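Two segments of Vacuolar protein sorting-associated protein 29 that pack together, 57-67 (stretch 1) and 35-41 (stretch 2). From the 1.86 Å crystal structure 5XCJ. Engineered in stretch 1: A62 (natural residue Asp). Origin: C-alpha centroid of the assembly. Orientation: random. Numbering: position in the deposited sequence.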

# COMPACT_ATOMS: atom_id res chain seq x y z
N HIS A 57 0.79 -1.68 10.47
CA HIS A 57 -0.60 -2.06 10.30
C HIS A 57 -0.78 -2.95 9.08
O HIS A 57 -0.32 -2.62 7.99
CB HIS A 57 -1.47 -0.82 10.16
CG HIS A 57 -1.25 0.19 11.23
ND1 HIS A 57 -2.08 0.32 12.32
CD2 HIS A 57 -0.28 1.12 11.39
CE1 HIS A 57 -1.63 1.28 13.10
NE2 HIS A 57 -0.54 1.78 12.56
N VAL A 58 -1.41 -4.10 9.29
CA VAL A 58 -1.66 -5.04 8.21
C VAL A 58 -3.12 -5.50 8.18
O VAL A 58 -3.66 -5.96 9.17
CB VAL A 58 -0.75 -6.27 8.33
CG1 VAL A 58 -0.99 -7.23 7.18
CG2 VAL A 58 0.70 -5.84 8.38
N VAL A 59 -3.75 -5.37 7.02
CA VAL A 59 -5.13 -5.82 6.84
C VAL A 59 -5.14 -7.21 6.20
O VAL A 59 -4.14 -7.63 5.62
CB VAL A 59 -5.97 -4.84 6.01
CG1 VAL A 59 -6.25 -3.58 6.81
CG2 VAL A 59 -5.28 -4.52 4.70
N LYS A 60 -6.27 -7.90 6.29
CA LYS A 60 -6.37 -9.23 5.72
C LYS A 60 -6.51 -9.23 4.20
O LYS A 60 -7.41 -8.61 3.64
CB LYS A 60 -7.52 -10.01 6.34
CG LYS A 60 -7.71 -11.39 5.73
CD LYS A 60 -8.80 -12.18 6.42
CE LYS A 60 -9.03 -13.51 5.74
NZ LYS A 60 -9.07 -13.39 4.26
N GLY A 61 -5.60 -9.93 3.55
CA GLY A 61 -5.57 -10.08 2.11
C GLY A 61 -6.42 -11.24 1.62
O GLY A 61 -7.05 -11.93 2.41
N ALA A 62 -6.45 -11.43 0.32
CA ALA A 62 -7.20 -12.52 -0.26
C ALA A 62 -6.64 -13.87 0.18
O ALA A 62 -7.38 -14.79 0.47
CB ALA A 62 -7.23 -12.42 -1.78
N PHE A 63 -5.31 -13.97 0.20
CA PHE A 63 -4.64 -15.21 0.60
C PHE A 63 -4.04 -15.25 2.01
O PHE A 63 -3.44 -16.25 2.39
CB PHE A 63 -3.56 -15.56 -0.42
CG PHE A 63 -3.87 -15.11 -1.81
CD1 PHE A 63 -4.86 -15.73 -2.54
CD2 PHE A 63 -3.18 -14.06 -2.38
CE1 PHE A 63 -5.16 -15.31 -3.82
CE2 PHE A 63 -3.47 -13.64 -3.66
CZ PHE A 63 -4.46 -14.26 -4.38
N ASP A 64 -4.19 -14.18 2.77
CA ASP A 64 -3.64 -14.14 4.12
C ASP A 64 -4.30 -15.12 5.07
O ASP A 64 -5.51 -15.28 5.08
CB ASP A 64 -3.72 -12.73 4.70
CG ASP A 64 -2.62 -11.83 4.21
OD1 ASP A 64 -1.54 -12.34 3.85
OD2 ASP A 64 -2.84 -10.60 4.18
N GLU A 65 -3.47 -15.82 5.84
CA GLU A 65 -3.95 -16.77 6.83
C GLU A 65 -3.56 -16.36 8.25
O GLU A 65 -3.89 -17.06 9.21
CB GLU A 65 -3.46 -18.17 6.51
N MET A 66 -2.85 -15.25 8.39
CA MET A 66 -2.41 -14.79 9.70
C MET A 66 -3.62 -14.45 10.57
O MET A 66 -4.52 -13.75 10.13
CB MET A 66 -1.48 -13.59 9.57
CG MET A 66 -1.30 -12.79 10.85
SD MET A 66 0.13 -11.68 10.81
CE MET A 66 1.22 -12.58 9.71
N GLN A 67 -3.64 -14.99 11.78
CA GLN A 67 -4.72 -14.78 12.73
C GLN A 67 -4.77 -13.37 13.31
O GLN A 67 -3.74 -12.75 13.54
CB GLN A 67 -4.63 -15.80 13.86
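Stretch 2, residues 35-41: LCTGNLC

Stretch 2 enters as the end of a β-strand and runs parallel to the strand end at H57 and V58. Past C36 it is loop, and it follows the loop of stretch 1. The two segments bury 578 Å² between them.

L35 pairs with H57, their CA atoms 5.0 Å apart. Both side chains lie on the same face of the sheet. L35 is in the m, t rotamer, and its CD2 reaches to 3.6 Å from CD2 of H57, oblique to the imidazole ring.

C36 pairs with V58 on the other face, CA to CA 4.7 Å. Its backbone bonds to both neighbours of V58, as expected for parallel strands: C36 N donates to H57 O at 2.7 Å, and V59 N donates to C36 O at 3.3 Å. C36 CB packs on V58 CG2 at 3.7 Å.

T37 leaves the strand with phi/psi of -74/-9. Its side chain points away from stretch 1, but its carbonyl O lies 3.2 Å from V59 CG2.

G38 has phi/psi of 107/-164, angles that call for glycine. Its CA is 3.3 Å from V59 O and 3.3 Å from D64 OD2. A CB here would clash with V59 O and G61 N.

N39 is left-handed, at 57/53. Its N donates to D64 OD2 at 2.6 Å. Its OD1 accepts from F63 N at 3.1 Å and lies 3.4 Å from G61 CA. The engineered A62 sits beside it, with A62 N 3.1 Å from N39 OD1.

L40 returns to an extended backbone, at -75/149. Its N donates to D64 OD1 at 2.8 Å, so the D64 carboxylate holds two successive amides of stretch 2. L40 CD1 lies 3.9 Å from both V58 CG1 and M66 CE.

C41 points away and makes no contact with stretch 1.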

# COMPACT_ATOMS: atom_id res chain seq x y z
N LEU A 35 1.74 1.09 6.54
CA LEU A 35 0.38 0.68 6.21
C LEU A 35 0.51 -0.39 5.14
O LEU A 35 0.90 -0.11 4.01
CB LEU A 35 -0.44 1.87 5.71
CG LEU A 35 -0.50 3.04 6.70
CD1 LEU A 35 -1.48 4.11 6.25
CD2 LEU A 35 -0.81 2.56 8.11
N CYS A 36 0.17 -1.62 5.50
CA CYS A 36 0.29 -2.74 4.60
C CYS A 36 -1.07 -3.26 4.16
O CYS A 36 -1.92 -3.56 4.99
CB CYS A 36 1.10 -3.85 5.26
SG CYS A 36 1.38 -5.30 4.22
N THR A 37 -1.23 -3.42 2.85
CA THR A 37 -2.48 -3.89 2.26
C THR A 37 -2.77 -5.39 2.44
O THR A 37 -3.87 -5.83 2.14
CB THR A 37 -2.60 -3.51 0.78
OG1 THR A 37 -1.47 -3.98 0.05
CG2 THR A 37 -2.72 -2.00 0.63
N GLY A 38 -1.81 -6.15 2.93
CA GLY A 38 -2.03 -7.58 3.10
C GLY A 38 -1.28 -8.45 2.10
O GLY A 38 -0.37 -7.97 1.43
N ASN A 39 -1.70 -9.71 1.99
CA ASN A 39 -1.07 -10.68 1.11
C ASN A 39 0.43 -10.86 1.41
O ASN A 39 1.27 -10.72 0.54
CB ASN A 39 -1.33 -10.36 -0.36
CG ASN A 39 -2.68 -10.87 -0.83
OD1 ASN A 39 -3.42 -11.48 -0.06
ND2 ASN A 39 -3.00 -10.63 -2.09
N LEU A 40 0.72 -11.14 2.68
CA LEU A 40 2.08 -11.38 3.14
C LEU A 40 2.58 -12.76 2.73
O LEU A 40 1.81 -13.69 2.57
CB LEU A 40 2.16 -11.25 4.66
CG LEU A 40 1.62 -9.98 5.30
CD1 LEU A 40 1.72 -10.08 6.82
CD2 LEU A 40 2.36 -8.76 4.79
N CYS A 41 3.89 -12.87 2.51
CA CYS A 41 4.49 -14.14 2.17
C CYS A 41 4.35 -15.10 3.36
O CYS A 41 4.16 -16.30 3.20
CB CYS A 41 5.95 -13.98 1.78
SG CYS A 41 6.20 -13.28 0.13